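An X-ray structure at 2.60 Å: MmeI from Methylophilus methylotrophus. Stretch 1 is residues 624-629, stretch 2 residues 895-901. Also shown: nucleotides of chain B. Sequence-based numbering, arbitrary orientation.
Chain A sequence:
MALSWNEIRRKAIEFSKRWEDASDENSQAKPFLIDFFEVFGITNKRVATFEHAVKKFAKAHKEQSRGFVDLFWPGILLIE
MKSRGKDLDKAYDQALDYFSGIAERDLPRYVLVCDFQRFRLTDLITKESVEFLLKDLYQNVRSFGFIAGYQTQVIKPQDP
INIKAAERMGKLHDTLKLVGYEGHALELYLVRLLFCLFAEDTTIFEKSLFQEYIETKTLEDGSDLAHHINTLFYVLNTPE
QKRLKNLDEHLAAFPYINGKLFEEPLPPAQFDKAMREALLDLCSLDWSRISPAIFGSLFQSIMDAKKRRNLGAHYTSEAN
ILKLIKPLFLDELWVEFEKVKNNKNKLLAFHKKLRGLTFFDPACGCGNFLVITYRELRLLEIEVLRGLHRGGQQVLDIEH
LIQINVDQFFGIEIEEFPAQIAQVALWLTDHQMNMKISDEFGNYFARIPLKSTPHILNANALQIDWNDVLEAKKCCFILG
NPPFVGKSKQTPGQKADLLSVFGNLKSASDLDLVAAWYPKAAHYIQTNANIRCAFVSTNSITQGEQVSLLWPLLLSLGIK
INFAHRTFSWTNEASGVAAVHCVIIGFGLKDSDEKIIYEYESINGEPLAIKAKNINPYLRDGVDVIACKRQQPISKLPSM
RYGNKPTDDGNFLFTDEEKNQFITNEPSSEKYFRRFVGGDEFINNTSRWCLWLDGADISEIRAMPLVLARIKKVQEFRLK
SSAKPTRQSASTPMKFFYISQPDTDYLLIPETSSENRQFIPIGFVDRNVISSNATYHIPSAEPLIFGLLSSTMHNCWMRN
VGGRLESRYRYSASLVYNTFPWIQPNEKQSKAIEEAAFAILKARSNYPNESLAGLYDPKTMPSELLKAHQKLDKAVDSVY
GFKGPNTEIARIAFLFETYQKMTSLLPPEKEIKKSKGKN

Stretch 1 624-629: DVIACK
Stretch 2 895-901: LFETYQK

Residues 624-629 form an irregular but largely extended segment that packs against one face of a helix, residues 895-901, which extends beyond the stretch in both directions. D624 departs from the extended course at phi/psi -97/22°; from V625 to C628 phi lies between -82 and -108° and psi between 125 and 140°, and K629 follows at -38/136°. The helical residues keep phi between -54 and -73° and psi between -30 and -49°, with backbone hydrogen bonds from Y899 N to L895 O (2.6 Å), Q900 N to F896 O (2.9 Å) and K901 N to E897 O (2.9 Å). Across the contact, the CA atoms of V625 and Q900 lie 7.6 Å apart and those of A627 and Y899 8.3 Å apart. The two stretches bury 299 Å² in total.

V625 is the centre of the apolar contact. Its CA-to-CB bond points toward the helix and chi1 is t (167°), a setting that places CG1 3.9 Å from Y899 CE2, near the plane of the ring at its edge, and 4.3 Å from F896 CD2. CG2 lies 3.4 Å from Q900 NE2. The branched side chain thus reaches three helical residues spread over little more than one turn, while V625 O sits 3.5 Å from F896 CE2.

F896 and Y899, three residues apart, both direct their CA-to-CB bonds toward the extended segment. F896 has chi1 -91°, between wells, and chi2 86°; Y899 has chi1 t (172°) and chi2 82°. The longer reach of the tyrosine carries its hydroxyl along the backbone of stretch 1, where OH lies 3.8 Å from I626 O and 3.5 Å from A627 CA. C628 N donates a weak hydrogen bond to Y899 OH, long at 3.4 Å but nearly straight at 163°, adding a polar link to an otherwise mainly apolar contact. A627 is buried and small, and its CA-to-CB bond runs sideways, leaving CB 4.3 Å from Y899 CZ.

The CA-to-CB bond of Q900 starts sideways, but with chi1 t (-156°), chi2 t (178°) and chi3 0° its extended chain brings the amide end close to V625; its exposed position suits a polar group. The CA-to-CB bonds of I626 (chi1 m, chi2 t) and K629 point away from the helix, and that of C628 (chi1 m) sideways. K629 has chi1 -121° and chi2 to chi4 all t, and its CE comes within 3.1 Å of OP1 of nucleotide DC4 of chain B.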

# COMPACT_ATOMS: atom_id res chain seq x y z
N ASP A 624 1.06 25.17 1.86
CA ASP A 624 0.46 24.34 0.83
C ASP A 624 1.13 24.47 -0.54
O ASP A 624 0.52 24.15 -1.56
CB ASP A 624 -1.04 24.66 0.72
CG ASP A 624 -1.89 23.70 1.52
OD1 ASP A 624 -1.38 23.13 2.50
OD2 ASP A 624 -3.08 23.50 1.17
N VAL A 625 2.38 24.92 -0.57
CA VAL A 625 3.13 25.04 -1.82
C VAL A 625 3.74 23.69 -2.16
O VAL A 625 4.36 23.04 -1.30
CB VAL A 625 4.22 26.11 -1.68
CG1 VAL A 625 5.18 26.02 -2.84
CG2 VAL A 625 3.60 27.49 -1.60
N ILE A 626 3.59 23.27 -3.41
CA ILE A 626 4.13 22.00 -3.89
C ILE A 626 5.31 22.29 -4.80
O ILE A 626 5.24 23.18 -5.65
CB ILE A 626 3.06 21.17 -4.62
CG1 ILE A 626 1.93 20.80 -3.66
CG2 ILE A 626 3.69 19.93 -5.22
CD1 ILE A 626 0.83 19.95 -4.29
N ALA A 627 6.39 21.53 -4.63
CA ALA A 627 7.56 21.63 -5.50
C ALA A 627 7.33 20.82 -6.78
O ALA A 627 7.03 19.62 -6.71
CB ALA A 627 8.80 21.15 -4.75
N CYS A 628 7.47 21.47 -7.94
CA CYS A 628 7.17 20.85 -9.23
C CYS A 628 8.44 20.44 -9.95
O CYS A 628 9.43 21.17 -9.93
CB CYS A 628 6.39 21.81 -10.14
SG CYS A 628 4.85 22.48 -9.48
N LYS A 629 8.40 19.27 -10.58
CA LYS A 629 9.37 18.87 -11.60
C LYS A 629 9.77 20.05 -12.48
O LYS A 629 8.93 20.84 -12.92
CB LYS A 629 8.74 17.78 -12.48
CG LYS A 629 9.44 16.43 -12.56
CD LYS A 629 8.55 15.52 -13.39
CE LYS A 629 9.08 14.11 -13.52
NZ LYS A 629 7.95 13.17 -13.84
N LEU A 895 13.56 26.92 3.55
CA LEU A 895 13.77 26.67 2.13
C LEU A 895 12.50 26.93 1.32
O LEU A 895 12.57 27.47 0.21
CB LEU A 895 14.27 25.25 1.92
CG LEU A 895 15.67 25.07 2.50
CD1 LEU A 895 16.00 23.60 2.66
CD2 LEU A 895 16.69 25.77 1.61
N PHE A 896 11.33 26.56 1.85
CA PHE A 896 10.12 26.77 1.05
C PHE A 896 9.75 28.25 0.95
O PHE A 896 9.13 28.65 -0.05
CB PHE A 896 8.95 25.97 1.62
CG PHE A 896 8.81 24.59 1.02
CD1 PHE A 896 9.53 23.52 1.54
CD2 PHE A 896 7.95 24.36 -0.04
CE1 PHE A 896 9.40 22.25 1.02
CE2 PHE A 896 7.82 23.09 -0.56
CZ PHE A 896 8.54 22.04 -0.03
N GLU A 897 10.08 29.07 1.95
CA GLU A 897 9.93 30.51 1.76
C GLU A 897 10.83 30.99 0.62
O GLU A 897 10.39 31.75 -0.25
CB GLU A 897 10.23 31.27 3.06
N THR A 898 12.08 30.52 0.59
CA THR A 898 12.98 30.86 -0.51
C THR A 898 12.47 30.30 -1.83
O THR A 898 12.42 31.01 -2.84
CB THR A 898 14.38 30.31 -0.22
OG1 THR A 898 14.68 30.49 1.16
CG2 THR A 898 15.41 31.04 -1.08
N TYR A 899 12.11 29.02 -1.86
CA TYR A 899 11.59 28.43 -3.08
C TYR A 899 10.42 29.24 -3.62
O TYR A 899 10.32 29.47 -4.82
CB TYR A 899 11.18 26.98 -2.84
CG TYR A 899 10.46 26.35 -4.01
CD1 TYR A 899 11.16 25.81 -5.09
CD2 TYR A 899 9.07 26.27 -4.02
CE1 TYR A 899 10.50 25.23 -6.16
CE2 TYR A 899 8.40 25.69 -5.09
CZ TYR A 899 9.12 25.17 -6.15
OH TYR A 899 8.44 24.59 -7.20
N GLN A 900 9.54 29.69 -2.73
CA GLN A 900 8.36 30.41 -3.20
C GLN A 900 8.72 31.81 -3.69
O GLN A 900 8.16 32.28 -4.70
CB GLN A 900 7.31 30.48 -2.10
CG GLN A 900 5.92 30.66 -2.67
CD GLN A 900 4.86 30.68 -1.62
OE1 GLN A 900 5.16 30.55 -0.42
NE2 GLN A 900 3.61 30.83 -2.04
N LYS A 901 9.65 32.49 -3.00
CA LYS A 901 10.11 33.79 -3.49
C LYS A 901 10.66 33.67 -4.91
O LYS A 901 10.34 34.50 -5.77
CB LYS A 901 11.17 34.36 -2.53
P DC B 4 12.44 12.47 -14.16
OP1 DC B 4 11.73 13.46 -14.99
OP2 DC B 4 13.63 12.86 -13.36
O5' DC B 4 11.37 11.87 -13.17
C5' DC B 4 11.74 11.53 -11.84
C4' DC B 4 10.81 10.44 -11.37
O4' DC B 4 10.92 9.33 -12.28
C3' DC B 4 11.04 9.91 -9.97
O3' DC B 4 9.77 9.88 -9.29
C2' DC B 4 11.62 8.50 -10.20
C1' DC B 4 11.13 8.13 -11.59
N1 DC B 4 12.10 7.30 -12.41
C2 DC B 4 11.60 6.42 -13.38
O2 DC B 4 10.37 6.33 -13.52
N3 DC B 4 12.47 5.70 -14.14
C4 DC B 4 13.78 5.84 -13.96
N4 DC B 4 14.58 5.10 -14.71
C5 DC B 4 14.31 6.73 -12.97
C6 DC B 4 13.45 7.44 -12.23